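Local structure of ATP-dependent Clp protease proteolytic subunit (Listeria monocytogenes, 4JCQ) at the interface of chains A and B. The protein forms the ring-shaped proteolytic core of a Clp protease, a serine peptidase of family S14 that probably degrades misfolded proteins together with an ATPase partner. Residues are numbered along the deposited sequence; one frame, centred on the assembly and turned at random. Chains: chain A/B, ATP-dependent Clp protease proteolytic subunit.

Contact 1: the interface of chains A and B. Residues chain A 35-36, 39-40, 43, 69; chain B 25, 27.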
# COMPACT_ATOMS: atom_id res chain seq x y z
N ALA A 35 -9.84 -12.76 -12.93
CA ALA A 35 -10.72 -12.65 -14.10
C ALA A 35 -10.81 -11.21 -14.62
O ALA A 35 -10.79 -10.99 -15.83
CB ALA A 35 -12.10 -13.20 -13.79
N GLU A 36 -10.89 -10.25 -13.70
CA GLU A 36 -10.93 -8.83 -14.06
C GLU A 36 -9.62 -8.38 -14.70
O GLU A 36 -9.63 -7.71 -15.74
CB GLU A 36 -11.28 -7.96 -12.85
CG GLU A 36 -11.43 -6.48 -13.19
CD GLU A 36 -11.96 -5.64 -12.04
OE1 GLU A 36 -12.53 -6.20 -11.08
OE2 GLU A 36 -11.81 -4.40 -12.10
N SER A 39 -9.31 -10.09 -18.13
CA SER A 39 -10.27 -9.44 -19.03
C SER A 39 -9.75 -8.10 -19.54
O SER A 39 -9.83 -7.81 -20.74
CB SER A 39 -11.64 -9.26 -18.36
OG SER A 39 -12.26 -10.51 -18.12
N LYS A 40 -9.22 -7.28 -18.63
CA LYS A 40 -8.65 -5.98 -18.99
C LYS A 40 -7.47 -6.10 -19.95
O LYS A 40 -7.39 -5.34 -20.92
CB LYS A 40 -8.23 -5.20 -17.73
CG LYS A 40 -9.39 -4.53 -17.02
CD LYS A 40 -8.94 -3.83 -15.75
CE LYS A 40 -10.13 -3.21 -15.02
NZ LYS A 40 -9.72 -2.55 -13.75
N LEU A 43 -8.79 -7.31 -23.47
CA LEU A 43 -9.50 -6.21 -24.14
C LEU A 43 -8.53 -5.13 -24.62
O LEU A 43 -8.72 -4.57 -25.70
CB LEU A 43 -10.57 -5.62 -23.23
CG LEU A 43 -11.83 -6.46 -22.97
CD1 LEU A 43 -12.59 -5.94 -21.76
CD2 LEU A 43 -12.73 -6.51 -24.19
N THR A 69 -15.77 -16.90 -17.18
CA THR A 69 -15.54 -15.57 -17.74
C THR A 69 -14.27 -15.53 -18.59
O THR A 69 -14.30 -15.06 -19.73
CB THR A 69 -15.52 -14.48 -16.65
OG1 THR A 69 -16.84 -14.31 -16.12
CG2 THR A 69 -15.06 -13.14 -17.21
N LEU B 25 -15.89 -2.93 -16.26
CA LEU B 25 -16.03 -4.26 -15.68
C LEU B 25 -16.63 -4.17 -14.29
O LEU B 25 -16.13 -3.44 -13.43
CB LEU B 25 -14.68 -4.99 -15.64
CG LEU B 25 -13.86 -5.14 -16.92
CD1 LEU B 25 -12.63 -5.99 -16.66
CD2 LEU B 25 -14.67 -5.75 -18.05
N TYR B 27 -17.11 -6.76 -11.66
CA TYR B 27 -16.79 -8.11 -11.20
C TYR B 27 -16.75 -8.15 -9.68
O TYR B 27 -16.09 -7.31 -9.06
CB TYR B 27 -15.43 -8.56 -11.75
CG TYR B 27 -15.33 -8.88 -13.24
CD1 TYR B 27 -14.33 -9.72 -13.72
CD2 TYR B 27 -16.22 -8.33 -14.17
CE1 TYR B 27 -14.22 -10.01 -15.07
CE2 TYR B 27 -16.12 -8.62 -15.52
CZ TYR B 27 -15.12 -9.46 -15.97
OH TYR B 27 -15.00 -9.74 -17.31
O HOH W 1 -15.01 -4.73 -11.07

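Contact 2: the interface of chains A and B. Residues chain A 43, 46, 76-77; chain B 21, 23, 56, 186, 189.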
# COMPACT_ATOMS: atom_id res chain seq x y z
N LEU A 43 -8.79 -7.31 -23.47
CA LEU A 43 -9.50 -6.21 -24.14
C LEU A 43 -8.53 -5.13 -24.62
O LEU A 43 -8.72 -4.57 -25.70
CB LEU A 43 -10.57 -5.62 -23.23
CG LEU A 43 -11.83 -6.46 -22.97
CD1 LEU A 43 -12.59 -5.94 -21.76
CD2 LEU A 43 -12.73 -6.51 -24.19
N GLU A 46 -6.62 -6.57 -27.64
CA GLU A 46 -7.55 -6.59 -28.77
C GLU A 46 -7.68 -5.21 -29.42
O GLU A 46 -7.70 -5.11 -30.65
CB GLU A 46 -8.93 -7.10 -28.32
CG GLU A 46 -9.97 -7.09 -29.43
CD GLU A 46 -11.36 -7.47 -28.96
OE1 GLU A 46 -11.76 -7.07 -27.84
OE2 GLU A 46 -12.07 -8.15 -29.73
N PHE A 76 -14.27 -14.71 -27.09
CA PHE A 76 -14.99 -13.49 -27.49
C PHE A 76 -14.14 -12.53 -28.33
O PHE A 76 -14.61 -12.02 -29.35
CB PHE A 76 -15.55 -12.77 -26.25
CG PHE A 76 -16.27 -11.49 -26.56
CD1 PHE A 76 -17.57 -11.52 -27.07
CD2 PHE A 76 -15.67 -10.26 -26.33
CE1 PHE A 76 -18.24 -10.34 -27.36
CE2 PHE A 76 -16.34 -9.07 -26.61
CZ PHE A 76 -17.63 -9.11 -27.12
N ILE A 77 -12.91 -12.29 -27.89
CA ILE A 77 -12.03 -11.33 -28.56
C ILE A 77 -11.63 -11.79 -29.97
O ILE A 77 -11.60 -12.99 -30.25
CB ILE A 77 -10.77 -11.00 -27.71
CG1 ILE A 77 -9.94 -12.26 -27.43
CG2 ILE A 77 -11.17 -10.29 -26.43
CD1 ILE A 77 -8.57 -12.00 -26.86
N THR B 21 -11.70 2.02 -25.32
CA THR B 21 -12.57 0.86 -25.54
C THR B 21 -13.99 1.10 -25.01
O THR B 21 -14.92 0.39 -25.39
CB THR B 21 -12.01 -0.42 -24.90
OG1 THR B 21 -11.98 -0.28 -23.47
CG2 THR B 21 -10.60 -0.71 -25.41
N THR B 23 -15.21 0.50 -22.04
CA THR B 23 -15.63 -0.73 -21.38
C THR B 23 -15.49 -0.59 -19.87
O THR B 23 -14.49 -0.07 -19.37
CB THR B 23 -14.80 -1.93 -21.89
OG1 THR B 23 -14.95 -2.06 -23.30
CG2 THR B 23 -15.26 -3.23 -21.23
N PHE B 56 -19.31 -5.35 -18.78
CA PHE B 56 -19.26 -6.78 -18.51
C PHE B 56 -19.54 -7.01 -17.03
O PHE B 56 -18.86 -6.44 -16.17
CB PHE B 56 -17.89 -7.38 -18.89
CG PHE B 56 -17.63 -7.41 -20.37
CD1 PHE B 56 -17.08 -6.31 -21.02
CD2 PHE B 56 -17.92 -8.55 -21.12
CE1 PHE B 56 -16.83 -6.34 -22.39
CE2 PHE B 56 -17.67 -8.59 -22.49
CZ PHE B 56 -17.13 -7.48 -23.12
N ARG B 186 -17.10 -11.35 -31.14
CA ARG B 186 -17.21 -9.89 -31.25
C ARG B 186 -18.29 -9.40 -32.21
O ARG B 186 -18.97 -8.41 -31.92
CB ARG B 186 -15.86 -9.29 -31.67
CG ARG B 186 -15.02 -8.78 -30.52
CD ARG B 186 -15.49 -7.41 -30.04
NE ARG B 186 -14.71 -6.94 -28.90
CZ ARG B 186 -15.08 -5.96 -28.08
NH1 ARG B 186 -16.24 -5.32 -28.27
NH2 ARG B 186 -14.30 -5.61 -27.07
N LEU B 189 -21.84 -8.51 -31.11
CA LEU B 189 -22.02 -7.26 -30.36
C LEU B 189 -21.94 -6.04 -31.30
O LEU B 189 -21.48 -4.97 -30.90
CB LEU B 189 -20.97 -7.17 -29.24
CG LEU B 189 -21.14 -6.17 -28.09
CD1 LEU B 189 -22.25 -6.59 -27.14
CD2 LEU B 189 -19.83 -6.01 -27.33

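Contact 3: the interface of chains A and B. Residues chain A 15, 19, 44; chain B 14.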
# COMPACT_ATOMS: atom_id res chain seq x y z
N THR A 15 6.63 -1.19 -19.64
CA THR A 15 5.33 -1.84 -19.72
C THR A 15 4.78 -1.77 -21.15
O THR A 15 4.02 -2.65 -21.57
CB THR A 15 4.31 -1.20 -18.75
OG1 THR A 15 4.96 -0.89 -17.50
CG2 THR A 15 3.14 -2.15 -18.48
N ILE A 19 3.70 -4.99 -23.29
CA ILE A 19 2.45 -5.10 -24.03
C ILE A 19 2.69 -5.53 -25.49
O ILE A 19 1.85 -6.20 -26.09
CB ILE A 19 1.62 -3.79 -23.93
CG1 ILE A 19 0.47 -3.97 -22.93
CG2 ILE A 19 1.06 -3.35 -25.27
CD1 ILE A 19 0.87 -3.91 -21.48
N LEU A 44 -7.51 -4.85 -23.82
CA LEU A 44 -6.48 -3.88 -24.17
C LEU A 44 -5.68 -4.35 -25.39
O LEU A 44 -5.46 -3.57 -26.32
CB LEU A 44 -5.56 -3.61 -22.96
CG LEU A 44 -4.48 -2.52 -22.94
CD1 LEU A 44 -3.13 -3.07 -23.37
CD2 LEU A 44 -4.85 -1.27 -23.73
N LEU B 14 -1.41 3.59 -22.00
CA LEU B 14 -2.01 2.29 -21.71
C LEU B 14 -3.43 2.39 -21.16
O LEU B 14 -4.34 1.73 -21.65
CB LEU B 14 -1.12 1.49 -20.75
CG LEU B 14 0.27 1.06 -21.24
CD1 LEU B 14 1.16 0.72 -20.05
CD2 LEU B 14 0.20 -0.10 -22.22

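Contact 1: the interface of chains A and B
A:Glu36 and A:Ser39, in helical conformation on helix 32-48, lie against B:Leu25 and B:Tyr27, whose extended backbones (phi/psi -104°/125° at B:Leu25) belong to strand 23-27. The B:Tyr27 ring lies against the helix with its CD1-CE1 side. B:Tyr27 CD1 is 3.5 Å from A:Glu36 CA, and A:Glu36 CB touches the same ring atom. A:Ala35 CB packs near CE1. The phenol reaches on to the A:Ser39 hydroxyl, and A:Ser39 OG and B:Tyr27 OH are hydrogen-bonded at 3.0 Å. The geometry does not fix the direction, but since A:Ser39 OG donates to A:Ala35 O at 2.8 Å, tilted from the carbonyl plane, the phenol is probably the donor. The serine is thus tied to its own helix. The A:Thr69 methyl CG2 comes toward the phenol from the opposite direction, 3.4 Å from B:Tyr27 OH.

B:Leu25 uses one branch. B:Leu25 CD1 touches A:Glu36 CG, A:Ser39 CB and A:Lys40 CG, the last at 3.6 Å. A:Glu36 has CG anti to the backbone N (chi1 -176°) and an extended chain, which carries its carboxylate toward the strand, beside B:Leu25 and B:Tyr27. There A:Glu36 OE1 meets a water at 2.9 Å; the same water also bonds the backbone carbonyl O of B:Leu25 and the backbone N of B:Tyr27. OE2 forms a salt bridge with A:Lys40 NZ, weak as a hydrogen bond. The site holds a helix of one subunit on a strand of its neighbour and so helps to build the heptameric ring.

Contact 2: the interface of chains A and B
The later part of helix 32-48 and the end of helix 64-76 of chain A meet the 3-10 helix 186-189, strands 23-27 and 53-59 and the loop at B:Thr21 of chain B. B:Arg186 and A:Glu46 form a salt bridge across the boundary. The guanidinium grips the carboxylate side-on: B:Arg186 NE donates to A:Glu46 OE2 and B:Arg186 NH2 to A:Glu46 OE1, both at 3.0 Å. The flat groups are turned 51° apart; A:Glu46 OE1 is met from above the carboxylate plane and OE2 on its syn side, also out of plane. Neither bond is straight (146° at the hydrogen for NH2). B:Arg186 CG lies over one face of the A:Phe76 ring, offset toward the rim; beyond it the chain bends at chi2 (-79°), turning the guanidinium toward A:Glu46. A:Phe76 CE2 in turn lies over a face of the guanidinium, 3.7 Å from B:Arg186 CZ, and probably helps to fix its rotation.

At the ring edge, in plane, B:Leu189 CD2 touches A:Phe76 CZ at 3.8 Å. B:Phe56 CZ abuts A:Phe76 CE2 at 3.9 Å. A:Leu43 splits its branches: CD1 packs on B:Thr23 CG2, while A:Leu43 CD2 lies 3.4 Å from B:Arg186 NH2. The site thus joins two helix ends of one subunit to the strands and C-terminal 3-10 helix of the next.

Contact 3: the interface of chains A and B
B:Leu14 reaches across to A:Thr15 and A:Ile19, in an apolar contact between the N-terminal helices 14-20 of two S14-family ClpP subunits. Its two methyls take different partners. B:Leu14 CD1 meets the threonine, 3.8 Å from A:Thr15 CG2, and lies almost as near to CB. B:Leu14 CD2 meets the isoleucine, 3.9 Å from A:Ile19 CD1 and equally close to CG1. The leucine and isoleucine side chains run past each other in opposite directions, so the contact is made along their flanks. B:Leu14 is poorly ordered, and these positions should be read with caution.

A:Leu44, on helix 32-48, is a further neighbour. A:Leu44 CD2, a methyl, sits 3.7 Å from the backbone carbonyl O of B:Leu14. A:Leu44 has CG anti to the backbone N (chi1 -173°), which points its branches toward helix 14-20 and the partner chain.

Within chain A the three residues support one another. A:Leu44 CD1 packs on A:Ile19 CG1 at 3.7 Å and so backs the isoleucine from the side of the longer helix. A:Ile19 CD1 and A:Thr15 CG2 are 4.2 Å apart, one helical turn from each other. The threonine turns this methyl to the contact, with CG2 anti to its backbone N, and its hydroxyl OG1 lies farther from the leucine. B:Leu14 itself stands at the very start of its helix.

Contacts 1 and 2 are about 10 Å apart, measured between the centres of their C-alpha atoms, and share A:Leu43. Contact 3 lies about 15 Å from contact 1 and 16 Å from contact 2. Helix 32-48 of chain A enters all three, so this helix is a common element of the three patches. Helix 64-76 of chain A and strand 23-27 of chain B serve contacts 1 and 2. The centre of contact 1 is about 18 Å from A:Ser91, the predicted nucleophile; contact 2 is about 24 Å from B:Ser91 and contact 3 about 28 Å from A:Ser91. The patches appear to serve assembly of the seven-subunit ring, around which the same boundary would recur.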